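Local atomic coordinates of thiosulfate reductase (Thermus thermophilus, PDB entry 2VPZ), a protein that probably carries out oxidoreductase chemistry on sulfur compounds such as polysulfide or thiosulfate, using a molybdenum-bis-MGD cofactor and a [4Fe-4S] cluster. Residues K126-I131 with E138-F143; A175-A180 with G191-D196; R451-L456 with V473-V478; H710-S715 with P750-L755. All coordinates share one frame; numbering follows the deposited sequence.

Contact 1 (K126-I131 with E138-F143)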
loop_
_atom_site.group_PDB
_atom_site.type_symbol
_atom_site.label_atom_id
_atom_site.label_comp_id
_atom_site.label_asym_id
_atom_site.label_seq_id
_atom_site.Cartn_x
_atom_site.Cartn_y
_atom_site.Cartn_z
ATOM N N LYS A 126 -29.846 25.268 60.375
ATOM C CA LYS A 126 -29.550 25.556 61.788
ATOM C C LYS A 126 -28.056 25.979 61.950
ATOM O O LYS A 126 -27.758 27.033 62.533
ATOM C CB LYS A 126 -29.869 24.329 62.672
ATOM C CG LYS A 126 -30.264 24.620 64.135
ATOM C CD LYS A 126 -29.121 24.317 65.116
ATOM C CE LYS A 126 -29.633 23.803 66.475
ATOM N NZ LYS A 126 -28.789 22.688 67.033
ATOM N N LYS A 127 -27.147 25.166 61.402
ATOM C CA LYS A 127 -25.681 25.379 61.417
ATOM C C LYS A 127 -25.242 26.638 60.647
ATOM O O LYS A 127 -24.357 27.388 61.098
ATOM C CB LYS A 127 -24.937 24.154 60.843
ATOM C CG LYS A 127 -24.525 23.084 61.863
ATOM C CD LYS A 127 -23.251 23.500 62.615
ATOM C CE LYS A 127 -23.153 22.833 63.994
ATOM N NZ LYS A 127 -23.176 21.328 63.935
ATOM N N MET A 128 -25.856 26.860 59.484
ATOM C CA MET A 128 -25.567 28.013 58.631
ATOM C C MET A 128 -25.943 29.334 59.320
ATOM O O MET A 128 -25.235 30.344 59.181
ATOM C CB MET A 128 -26.323 27.916 57.278
ATOM C CG MET A 128 -25.897 26.796 56.318
ATOM S SD MET A 128 -26.573 26.975 54.629
ATOM C CE MET A 128 -25.693 28.463 54.045
ATOM N N LEU A 129 -27.049 29.313 60.060
ATOM C CA LEU A 129 -27.575 30.487 60.770
ATOM C C LEU A 129 -26.676 30.902 61.951
ATOM O O LEU A 129 -26.477 32.106 62.205
ATOM C CB LEU A 129 -29.057 30.241 61.191
ATOM C CG LEU A 129 -30.052 30.143 60.012
ATOM C CD1 LEU A 129 -31.432 29.631 60.468
ATOM C CD2 LEU A 129 -30.181 31.517 59.315
ATOM N N GLU A 130 -26.102 29.910 62.628
ATOM C CA GLU A 130 -25.171 30.118 63.741
ATOM C C GLU A 130 -23.894 30.803 63.261
ATOM O O GLU A 130 -23.379 31.692 63.948
ATOM C CB GLU A 130 -24.803 28.801 64.427
ATOM C CG GLU A 130 -25.906 28.116 65.209
ATOM C CD GLU A 130 -25.492 26.735 65.707
ATOM O OE1 GLU A 130 -24.304 26.401 65.520
ATOM O OE2 GLU A 130 -26.340 26.005 66.267
ATOM N N ILE A 131 -23.378 30.377 62.107
ATOM C CA ILE A 131 -22.154 30.967 61.526
ATOM C C ILE A 131 -22.438 32.435 61.152
ATOM O O ILE A 131 -21.571 33.300 61.285
ATOM C CB ILE A 131 -21.648 30.162 60.214
ATOM C CG1 ILE A 131 -21.048 28.810 60.613
ATOM C CG2 ILE A 131 -20.597 31.003 59.431
ATOM C CD1 ILE A 131 -21.175 27.704 59.546
ATOM N N GLU A 138 -20.703 36.022 54.806
ATOM C CA GLU A 138 -19.498 35.869 53.989
ATOM C C GLU A 138 -18.527 34.812 54.527
ATOM O O GLU A 138 -17.486 34.494 53.920
ATOM C CB GLU A 138 -18.796 37.230 53.825
ATOM C CG GLU A 138 -19.786 38.387 53.600
ATOM C CD GLU A 138 -19.986 39.287 54.837
ATOM O OE1 GLU A 138 -20.199 38.737 55.948
ATOM O OE2 GLU A 138 -19.947 40.526 54.670
ATOM N N ALA A 139 -18.862 34.275 55.694
ATOM C CA ALA A 139 -18.070 33.226 56.309
ATOM C C ALA A 139 -18.507 31.868 55.723
ATOM O O ALA A 139 -18.150 30.831 56.256
ATOM C CB ALA A 139 -18.204 33.243 57.862
ATOM N N ILE A 140 -19.299 31.882 54.650
ATOM C CA ILE A 140 -19.681 30.637 54.000
ATOM C C ILE A 140 -19.237 30.645 52.501
ATOM O O ILE A 140 -19.651 31.511 51.720
ATOM C CB ILE A 140 -21.244 30.331 54.154
ATOM C CG1 ILE A 140 -21.622 30.291 55.635
ATOM C CG2 ILE A 140 -21.593 28.992 53.466
ATOM C CD1 ILE A 140 -22.909 29.485 55.981
ATOM N N ALA A 141 -18.327 29.731 52.139
ATOM C CA ALA A 141 -17.840 29.597 50.766
ATOM C C ALA A 141 -18.712 28.580 50.065
ATOM O O ALA A 141 -19.150 27.575 50.654
ATOM C CB ALA A 141 -16.335 29.141 50.709
ATOM N N PHE A 142 -19.000 28.868 48.795
ATOM C CA PHE A 142 -19.826 28.058 47.915
ATOM C C PHE A 142 -18.989 27.673 46.650
ATOM O O PHE A 142 -18.753 28.532 45.809
ATOM C CB PHE A 142 -21.097 28.860 47.549
ATOM C CG PHE A 142 -22.054 29.162 48.728
ATOM C CD1 PHE A 142 -21.891 30.301 49.537
ATOM C CD2 PHE A 142 -23.077 28.266 49.048
ATOM C CE1 PHE A 142 -22.747 30.532 50.655
ATOM C CE2 PHE A 142 -23.935 28.472 50.153
ATOM C CZ PHE A 142 -23.769 29.600 50.962
ATOM N N PHE A 143 -18.513 26.417 46.547
ATOM C CA PHE A 143 -17.711 25.947 45.383
ATOM C C PHE A 143 -18.634 25.010 44.529
ATOM O O PHE A 143 -19.429 24.266 45.064
ATOM C CB PHE A 143 -16.439 25.121 45.802
ATOM C CG PHE A 143 -15.323 25.914 46.552
ATOM C CD1 PHE A 143 -14.227 25.213 47.105
ATOM C CD2 PHE A 143 -15.343 27.317 46.701
ATOM C CE1 PHE A 143 -13.192 25.867 47.792
ATOM C CE2 PHE A 143 -14.301 28.001 47.392
ATOM C CZ PHE A 143 -13.222 27.269 47.935
#

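Contact 2 (A175-A180 with G191-D196)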
loop_
_atom_site.group_PDB
_atom_site.type_symbol
_atom_site.label_atom_id
_atom_site.label_comp_id
_atom_site.label_asym_id
_atom_site.label_seq_id
_atom_site.Cartn_x
_atom_site.Cartn_y
_atom_site.Cartn_z
ATOM N N ALA A 175 -9.280 31.396 33.167
ATOM C CA ALA A 175 -8.989 32.772 33.570
ATOM C C ALA A 175 -7.945 33.548 32.709
ATOM O O ALA A 175 -8.226 34.682 32.297
ATOM C CB ALA A 175 -8.598 32.854 35.069
ATOM N N PRO A 176 -6.739 32.970 32.457
ATOM C CA PRO A 176 -5.783 33.700 31.633
ATOM C C PRO A 176 -6.277 34.243 30.297
ATOM O O PRO A 176 -5.977 35.369 29.907
ATOM C CB PRO A 176 -4.634 32.715 31.434
ATOM C CG PRO A 176 -4.607 31.918 32.699
ATOM C CD PRO A 176 -6.056 31.938 33.262
ATOM N N ARG A 177 -7.028 33.429 29.574
ATOM C CA ARG A 177 -7.504 33.841 28.282
ATOM C C ARG A 177 -8.762 34.743 28.344
ATOM O O ARG A 177 -8.975 35.557 27.447
ATOM C CB ARG A 177 -7.755 32.629 27.387
ATOM C CG ARG A 177 -8.942 31.780 27.803
ATOM C CD ARG A 177 -9.552 31.139 26.573
ATOM N NE ARG A 177 -10.878 30.582 26.767
ATOM C CZ ARG A 177 -11.350 29.529 26.118
ATOM N NH1 ARG A 177 -10.579 28.922 25.232
ATOM N NH2 ARG A 177 -12.574 29.083 26.355
ATOM N N GLU A 178 -9.578 34.614 29.387
ATOM C CA GLU A 178 -10.790 35.442 29.504
ATOM C C GLU A 178 -10.433 36.908 29.803
ATOM O O GLU A 178 -11.061 37.840 29.282
ATOM C CB GLU A 178 -11.771 34.896 30.564
ATOM C CG GLU A 178 -12.442 33.548 30.205
ATOM C CD GLU A 178 -12.976 33.481 28.764
ATOM O OE1 GLU A 178 -12.813 32.417 28.109
ATOM O OE2 GLU A 178 -13.564 34.488 28.290
ATOM N N VAL A 179 -9.420 37.083 30.647
ATOM C CA VAL A 179 -8.893 38.389 31.049
ATOM C C VAL A 179 -8.218 39.020 29.799
ATOM O O VAL A 179 -8.557 40.153 29.420
ATOM C CB VAL A 179 -7.860 38.250 32.221
ATOM C CG1 VAL A 179 -7.193 39.597 32.508
ATOM C CG2 VAL A 179 -8.566 37.700 33.485
ATOM N N ALA A 180 -7.289 38.295 29.167
ATOM C CA ALA A 180 -6.604 38.749 27.948
ATOM C C ALA A 180 -7.639 39.242 26.902
ATOM O O ALA A 180 -7.498 40.335 26.336
ATOM C CB ALA A 180 -5.729 37.591 27.338
ATOM N N GLY A 191 -17.759 29.652 26.256
ATOM C CA GLY A 191 -17.774 28.202 26.373
ATOM C C GLY A 191 -17.716 27.405 25.063
ATOM O O GLY A 191 -17.195 26.285 25.006
ATOM N N HIS A 192 -18.279 27.991 23.993
ATOM C CA HIS A 192 -18.277 27.388 22.634
ATOM C C HIS A 192 -17.366 28.328 21.820
ATOM O O HIS A 192 -17.862 29.117 21.032
ATOM C CB HIS A 192 -19.706 27.366 21.996
ATOM C CG HIS A 192 -19.918 26.347 20.919
ATOM N ND1 HIS A 192 -19.320 26.401 19.697
ATOM C CD2 HIS A 192 -20.680 25.250 20.893
ATOM C CE1 HIS A 192 -19.683 25.376 18.960
ATOM N NE2 HIS A 192 -20.514 24.649 19.674
ATOM N N GLU A 193 -16.049 28.225 22.014
ATOM C CA GLU A 193 -15.116 29.120 21.340
ATOM C C GLU A 193 -15.466 29.405 19.853
ATOM O O GLU A 193 -15.564 28.452 19.027
ATOM C CB GLU A 193 -13.620 28.711 21.598
ATOM C CG GLU A 193 -13.313 27.224 22.009
ATOM C CD GLU A 193 -13.438 26.833 23.518
ATOM O OE1 GLU A 193 -12.672 27.339 24.368
ATOM O OE2 GLU A 193 -14.293 25.972 23.844
ATOM N N PRO A 194 -15.716 30.717 19.487
ATOM C CA PRO A 194 -16.069 31.300 18.178
ATOM C C PRO A 194 -15.169 31.231 16.920
ATOM O O PRO A 194 -14.982 32.246 16.243
ATOM C CB PRO A 194 -16.449 32.741 18.531
ATOM C CG PRO A 194 -15.438 33.092 19.593
ATOM C CD PRO A 194 -15.389 31.785 20.442
ATOM N N ILE A 195 -14.631 30.049 16.626
ATOM C CA ILE A 195 -13.743 29.835 15.473
ATOM C C ILE A 195 -14.542 29.338 14.260
ATOM O O ILE A 195 -15.347 28.411 14.360
ATOM C CB ILE A 195 -12.607 28.778 15.784
ATOM C CG1 ILE A 195 -11.788 29.246 16.990
ATOM C CG2 ILE A 195 -11.703 28.546 14.548
ATOM C CD1 ILE A 195 -12.449 28.989 18.358
ATOM N N ASP A 196 -14.316 30.000 13.124
ATOM C CA ASP A 196 -14.974 29.687 11.853
ATOM C C ASP A 196 -14.075 28.626 11.200
ATOM O O ASP A 196 -13.367 28.904 10.231
ATOM C CB ASP A 196 -15.024 30.951 10.998
ATOM C CG ASP A 196 -15.827 30.772 9.724
ATOM O OD1 ASP A 196 -15.420 31.331 8.681
ATOM O OD2 ASP A 196 -16.865 30.079 9.790
#

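Contact 3 (R451-L456 with V473-V478)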
loop_
_atom_site.group_PDB
_atom_site.type_symbol
_atom_site.label_atom_id
_atom_site.label_comp_id
_atom_site.label_asym_id
_atom_site.label_seq_id
_atom_site.Cartn_x
_atom_site.Cartn_y
_atom_site.Cartn_z
ATOM N N ARG A 451 -3.110 20.812 52.052
ATOM C CA ARG A 451 -3.634 22.111 52.505
ATOM C C ARG A 451 -5.200 22.119 52.499
ATOM O O ARG A 451 -5.807 22.632 53.422
ATOM C CB ARG A 451 -3.084 23.307 51.684
ATOM C CG ARG A 451 -3.496 24.701 52.243
ATOM C CD ARG A 451 -3.234 25.893 51.278
ATOM N NE ARG A 451 -3.900 25.777 49.973
ATOM C CZ ARG A 451 -3.863 26.676 48.986
ATOM N NH1 ARG A 451 -3.190 27.807 49.118
ATOM N NH2 ARG A 451 -4.503 26.439 47.844
ATOM N N THR A 452 -5.840 21.551 51.480
ATOM C CA THR A 452 -7.303 21.479 51.436
ATOM C C THR A 452 -7.899 20.628 52.615
ATOM O O THR A 452 -8.979 20.924 53.136
ATOM C CB THR A 452 -7.822 20.916 50.058
ATOM O OG1 THR A 452 -7.252 21.642 48.983
ATOM C CG2 THR A 452 -9.360 20.955 49.994
ATOM N N LYS A 453 -7.186 19.583 53.045
ATOM C CA LYS A 453 -7.609 18.683 54.143
ATOM C C LYS A 453 -7.479 19.338 55.542
ATOM O O LYS A 453 -8.259 19.065 56.470
ATOM C CB LYS A 453 -6.865 17.338 54.075
ATOM C CG LYS A 453 -6.973 16.635 52.713
ATOM C CD LYS A 453 -6.523 15.174 52.783
ATOM C CE LYS A 453 -6.938 14.348 51.541
ATOM N NZ LYS A 453 -6.005 13.200 51.255
ATOM N N GLU A 454 -6.469 20.195 55.679
ATOM C CA GLU A 454 -6.247 20.986 56.890
ATOM C C GLU A 454 -7.489 21.920 56.993
ATOM O O GLU A 454 -8.124 22.040 58.047
ATOM C CB GLU A 454 -4.998 21.853 56.728
ATOM C CG GLU A 454 -3.866 21.627 57.721
ATOM C CD GLU A 454 -3.042 22.901 57.999
ATOM O OE1 GLU A 454 -3.366 23.621 58.982
ATOM O OE2 GLU A 454 -2.091 23.181 57.212
ATOM N N ALA A 455 -7.807 22.584 55.879
ATOM C CA ALA A 455 -8.943 23.501 55.798
ATOM C C ALA A 455 -10.302 22.828 56.099
ATOM O O ALA A 455 -11.168 23.447 56.708
ATOM C CB ALA A 455 -8.965 24.245 54.429
ATOM N N LEU A 456 -10.527 21.584 55.693
ATOM C CA LEU A 456 -11.804 20.947 56.044
ATOM C C LEU A 456 -11.804 20.646 57.564
ATOM O O LEU A 456 -12.853 20.690 58.217
ATOM C CB LEU A 456 -12.101 19.650 55.244
ATOM C CG LEU A 456 -11.989 19.690 53.710
ATOM C CD1 LEU A 456 -12.296 18.302 53.089
ATOM C CD2 LEU A 456 -12.916 20.773 53.122
ATOM N N VAL A 473 -16.174 13.532 49.229
ATOM C CA VAL A 473 -17.584 13.570 49.634
ATOM C C VAL A 473 -17.711 12.910 51.039
ATOM O O VAL A 473 -18.531 13.323 51.882
ATOM C CB VAL A 473 -18.535 12.807 48.618
ATOM C CG1 VAL A 473 -19.976 12.740 49.145
ATOM C CG2 VAL A 473 -18.489 13.480 47.222
ATOM N N MET A 474 -16.882 11.904 51.288
ATOM C CA MET A 474 -16.852 11.182 52.550
ATOM C C MET A 474 -16.028 11.870 53.670
ATOM O O MET A 474 -15.570 11.229 54.617
ATOM C CB MET A 474 -16.418 9.713 52.344
ATOM C CG MET A 474 -17.094 8.991 51.155
ATOM S SD MET A 474 -18.918 9.062 51.201
ATOM C CE MET A 474 -19.283 8.023 52.680
ATOM N N TRP A 475 -15.820 13.180 53.532
ATOM C CA TRP A 475 -15.170 14.023 54.571
ATOM C C TRP A 475 -16.224 15.022 55.062
ATOM O O TRP A 475 -15.930 15.885 55.892
ATOM C CB TRP A 475 -13.986 14.833 54.042
ATOM C CG TRP A 475 -12.679 14.122 54.077
ATOM C CD1 TRP A 475 -12.381 12.902 53.521
ATOM C CD2 TRP A 475 -11.471 14.578 54.701
ATOM N NE1 TRP A 475 -11.065 12.582 53.761
ATOM C CE2 TRP A 475 -10.480 13.595 54.471
ATOM C CE3 TRP A 475 -11.124 15.737 55.411
ATOM C CZ2 TRP A 475 -9.166 13.720 54.955
ATOM C CZ3 TRP A 475 -9.823 15.874 55.895
ATOM C CH2 TRP A 475 -8.851 14.863 55.650
ATOM N N ALA A 476 -17.444 14.916 54.554
ATOM C CA ALA A 476 -18.512 15.850 54.903
ATOM C C ALA A 476 -19.440 15.595 56.122
ATOM O O ALA A 476 -19.665 14.427 56.498
ATOM C CB ALA A 476 -19.427 16.059 53.634
ATOM N N ASP A 477 -19.918 16.679 56.762
ATOM C CA ASP A 477 -20.951 16.600 57.828
ATOM C C ASP A 477 -22.163 16.720 56.828
ATOM O O ASP A 477 -22.311 17.757 56.204
ATOM C CB ASP A 477 -21.043 17.850 58.769
ATOM C CG ASP A 477 -19.723 18.563 58.997
ATOM O OD1 ASP A 477 -18.749 17.871 59.364
ATOM O OD2 ASP A 477 -19.668 19.808 58.823
ATOM N N VAL A 478 -23.012 15.706 56.679
ATOM C CA VAL A 478 -24.104 15.779 55.688
ATOM C C VAL A 478 -23.669 15.699 54.212
ATOM O O VAL A 478 -22.944 16.574 53.668
ATOM C CB VAL A 478 -25.057 17.069 55.767
ATOM C CG1 VAL A 478 -26.487 16.695 55.286
ATOM C CG2 VAL A 478 -25.118 17.664 57.168
#

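Contact 4 (H710-S715 with P750-L755)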
loop_
_atom_site.group_PDB
_atom_site.type_symbol
_atom_site.label_atom_id
_atom_site.label_comp_id
_atom_site.label_asym_id
_atom_site.label_seq_id
_atom_site.Cartn_x
_atom_site.Cartn_y
_atom_site.Cartn_z
ATOM N N HIS A 710 -11.091 2.773 42.535
ATOM C CA HIS A 710 -10.177 2.626 43.695
ATOM C C HIS A 710 -8.894 1.821 43.461
ATOM O O HIS A 710 -8.938 0.626 43.153
ATOM C CB HIS A 710 -10.827 1.999 44.971
ATOM C CG HIS A 710 -9.942 1.957 46.163
ATOM N ND1 HIS A 710 -9.551 3.084 46.815
ATOM C CD2 HIS A 710 -9.300 0.948 46.759
ATOM C CE1 HIS A 710 -8.698 2.785 47.768
ATOM N NE2 HIS A 710 -8.527 1.480 47.759
ATOM N N GLY A 711 -7.758 2.518 43.625
ATOM C CA GLY A 711 -6.405 1.987 43.479
ATOM C C GLY A 711 -5.732 1.908 42.109
ATOM O O GLY A 711 -4.667 1.281 41.951
ATOM N N ARG A 712 -6.304 2.564 41.108
ATOM C CA ARG A 712 -5.807 2.497 39.722
ATOM C C ARG A 712 -5.114 3.764 39.139
ATOM O O ARG A 712 -5.656 4.870 39.239
ATOM C CB ARG A 712 -7.004 2.025 38.821
ATOM C CG ARG A 712 -7.934 1.015 39.577
ATOM C CD ARG A 712 -9.069 0.327 38.750
ATOM N NE ARG A 712 -8.639 -0.906 38.084
ATOM C CZ ARG A 712 -9.005 -2.151 38.371
ATOM N NH1 ARG A 712 -9.850 -2.412 39.350
ATOM N NH2 ARG A 712 -8.510 -3.156 37.660
ATOM N N GLY A 713 -3.904 3.594 38.598
ATOM C CA GLY A 713 -3.113 4.684 38.043
ATOM C C GLY A 713 -2.499 5.657 39.049
ATOM O O GLY A 713 -2.596 5.440 40.253
ATOM N N ALA A 714 -1.873 6.728 38.565
ATOM C CA ALA A 714 -1.259 7.772 39.397
ATOM C C ALA A 714 -2.080 9.062 39.281
ATOM O O ALA A 714 -2.555 9.372 38.190
ATOM C CB ALA A 714 0.175 8.047 38.926
ATOM N N SER A 715 -2.250 9.803 40.377
ATOM C CA SER A 715 -2.989 11.078 40.358
ATOM C C SER A 715 -2.038 12.263 40.046
ATOM O O SER A 715 -1.056 12.438 40.756
ATOM C CB SER A 715 -3.680 11.363 41.713
ATOM O OG SER A 715 -4.093 12.719 41.801
ATOM N N PRO A 750 -8.453 -5.977 42.038
ATOM C CA PRO A 750 -9.535 -6.907 41.725
ATOM C C PRO A 750 -9.786 -6.998 40.205
ATOM O O PRO A 750 -9.254 -6.204 39.407
ATOM C CB PRO A 750 -10.749 -6.345 42.468
ATOM C CG PRO A 750 -10.183 -5.276 43.425
ATOM C CD PRO A 750 -8.954 -4.777 42.712
ATOM N N SER A 751 -10.590 -7.969 39.800
ATOM C CA SER A 751 -10.921 -8.107 38.396
ATOM C C SER A 751 -12.010 -7.076 38.052
ATOM O O SER A 751 -13.043 -7.022 38.728
ATOM C CB SER A 751 -11.416 -9.524 38.096
ATOM O OG SER A 751 -12.249 -9.539 36.959
ATOM N N LEU A 752 -11.769 -6.251 37.034
ATOM C CA LEU A 752 -12.733 -5.242 36.575
ATOM C C LEU A 752 -14.019 -5.833 35.992
ATOM O O LEU A 752 -15.093 -5.248 36.162
ATOM C CB LEU A 752 -12.137 -4.312 35.517
ATOM C CG LEU A 752 -11.616 -2.955 35.953
ATOM C CD1 LEU A 752 -11.050 -2.238 34.727
ATOM C CD2 LEU A 752 -12.737 -2.129 36.599
ATOM N N THR A 753 -13.916 -6.951 35.275
ATOM C CA THR A 753 -15.087 -7.628 34.681
ATOM C C THR A 753 -15.989 -8.170 35.817
ATOM O O THR A 753 -17.218 -8.030 35.768
ATOM C CB THR A 753 -14.664 -8.785 33.685
ATOM O OG1 THR A 753 -13.951 -8.242 32.580
ATOM C CG2 THR A 753 -15.883 -9.549 33.150
ATOM N N GLY A 754 -15.373 -8.762 36.841
ATOM C CA GLY A 754 -16.099 -9.254 38.001
ATOM C C GLY A 754 -16.948 -8.138 38.601
ATOM O O GLY A 754 -18.165 -8.278 38.737
ATOM N N LEU A 755 -16.317 -7.020 38.959
ATOM C CA LEU A 755 -17.015 -5.830 39.482
ATOM C C LEU A 755 -18.059 -5.272 38.464
ATOM O O LEU A 755 -19.219 -5.047 38.821
ATOM C CB LEU A 755 -16.010 -4.723 39.850
ATOM C CG LEU A 755 -15.100 -5.009 41.049
ATOM C CD1 LEU A 755 -13.912 -4.019 41.098
ATOM C CD2 LEU A 755 -15.938 -4.944 42.332
#

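Contact 1 (K126-I131 with E138-F143)
Met128, on the buried side of helix 117-134, reaches across to Ile140, just ahead of strand 141-144, and to Phe142 within it. From the helix outward, Met128 CB lies 4.0 Å from Ile140 CD1, and CG passes the same methyl at an equal distance. The two side chains cross at about a right angle. The thioether then bends at its last torsion (chi3 68°) and turns CE onto these two residues. Met128 CE is 3.5 Å from Ile140 CD1 and 3.8 Å from Phe142 CZ, where it sits at the edge of the phenyl ring, near the ring plane, and not over a face.

One turn further along the helix, Ile131 makes the second half of the contact with its CG2 branch. Ile131 CG2 packs against Ala139 CB at 3.6 Å and, more loosely, against Ile140 CG1. No hydrogen bond crosses between the segments; all five touching residues are apolar and buried.

The helix leads through a short connection into the strand, which hydrogen-bonds to strand 435-438 in a parallel sheet. Phe436 of that strand meets both Met128 and the Phe142 ring, while Trp160 and Pro157 of helix 149-160 pack on Ile140 and Phe142.

Contact 2 (A175-A180 with G191-D196)
Arg177 and Glu193 form an end-on salt bridge, part of a network with Glu178 that ties helix 168-184 to the loop following it, in the molybdopterin oxidoreductase region of the chain. The two side chains cross at about a right angle. Both terminal nitrogens of the arginine converge on a single carboxylate oxygen: Glu193 OE1 is 2.6 Å from NH2 and 2.8 Å from NH1 of Arg177. The oxygen lies in the guanidinium plane, at the edge between the two nitrogens, but the carboxylate is turned 55° from that plane. The two N-H groups therefore meet it differently. NH1 comes almost straight down the C-O bond direction, whereas NH2 arrives from above the carboxylate plane; sharing one acceptor bends both bonds, the straighter to 142°.

Arg177 gets there with CG lodged between its backbone N and carbonyl carbon (chi1 70°), after which the chain runs extended to NE. NE is paired with the carboxylate of the next residue, Glu178, and with three nitrogens engaged by two carboxylates the guanidinium's rotation is restrained. Glu193 OE2 and Gly191 O, two acceptors with no bond between them, are 3.1 Å apart; Arg332, salt-bridged to the first and hydrogen-bonded to the second, probably makes this tolerable.

The surroundings are those of the cofactors: the Arg177 side chain is about 8 Å from the molybdenum atom and about 7 Å from an MGD, and that of Glu193 about 10 Å from the side chain of the cluster ligand Cys47. Arg177 NE donates to Glu178 OE1 at 3.0 Å, on the anti side but well out of the carboxylate plane, and slightly tilted from the guanidinium plane.

Contact 3 (R451-L456 with V473-V478)
The indole of Trp475 lies against two residues one turn apart on helix 449-457, Lys453 and Leu456, and crosses each of their side chains at about a right angle. Its six-membered ring does most of the touching. Lys453 contributes the aliphatic part of its chain: CB approaches CH2 of Trp475 to 3.5 Å, and further out CD is 3.7 Å from both CH2 and CZ2 of the same ring. Leu456 takes the other portion, its CD1 methyl 3.7 Å from Trp475 CE3 and 4.0 Å from the tryptophan CB. The approach of both residues to the ring is oblique. No hydrogen bond joins the segments, and the contact is mostly carbon against carbon, with the carbonyl oxygen of Lys453 also 3.6 Å from Trp475 CZ3.

Lys453 can run across the indole because its chain is extended beyond CG (chi2 -166°, chi3 166°), which carries the ammonium past the ring. There NZ forms a salt bridge with Glu471 and a cation-pi interaction with Phe443, whose ring also meets Trp475 edge-to-face. On the loop side, Asp477 helps fix the backbone two residues beyond the tryptophan: its carboxylate pairs with Arg101 and Arg107 and accepts from the backbone N of Tyr462.

Tyr462 opens the strand that follows the helix, and its side chain touches both Leu456 and Trp475. Helix 449-457 links the adjacent parallel strands 435-438 and 462-466, the beta-alpha-beta connection of an alpha/beta sheet, with the tryptophan loop leading into the next strand, 479-481.

Contact 4 (H710-S715 with P750-L755)
Arg712 extends from a loop of the dinucleotide-binding region to the start of helix 752-756, where Leu752 and Pro750 receive it. Arg712 and Leu752 point at each other from opposite directions, and the leucine meets the flat guanidinium over one face. Its branch carbon CG stands 3.5 Å above the plane, displaced toward the rim, at 3.5 Å from NH2 and 3.6 Å from CZ of the arginine. The two methyls spread over the group, CD1 nearer NH2 and CD2 nearer NH1. The arginine chain bends at chi3 (88°), which brings the guanidinium face to the leucine.

Pro750 lies at the guanidinium's edge. Its carbonyl oxygen is near the plane, 3.6 Å from Arg712 NH2, too far to count as a hydrogen bond, and its ring carbon CD is 4.2 Å from NH1. Leu752 is the first residue of the helix, right after the N-cap Ser751, whose OG accepts from Gly754 N at 3.2 Å. The side chain of Leu752 also packs on Pro645 and Leu708.

Between these segments the arginine thus makes van der Waals contact with a leucine on its face, and the proline carbonyl probably adds only a weak electrostatic attraction.

How the contacts relate
Contact 1 is wholly buried and apolar, whereas contacts 2, 3 and 4 are partly buried, and contact 4 includes the exposed Pro750. Contacts 1 and 3 lie around the same five-stranded parallel sheet, their centres about 15 Å apart: one packs a helix on strand 141-144, the other sets a helix against the loop before strand 479-481. Val478 of that loop also touches helix 117-134 of contact 1. Contact 2 lies nearest the chain's centre, close to the molybdenum, and alone joins its segments by a salt bridge. Charged side chains serve differently elsewhere: Lys453 packs through its methylenes, Arg712 through its guanidinium face, in the C-terminal part of the chain.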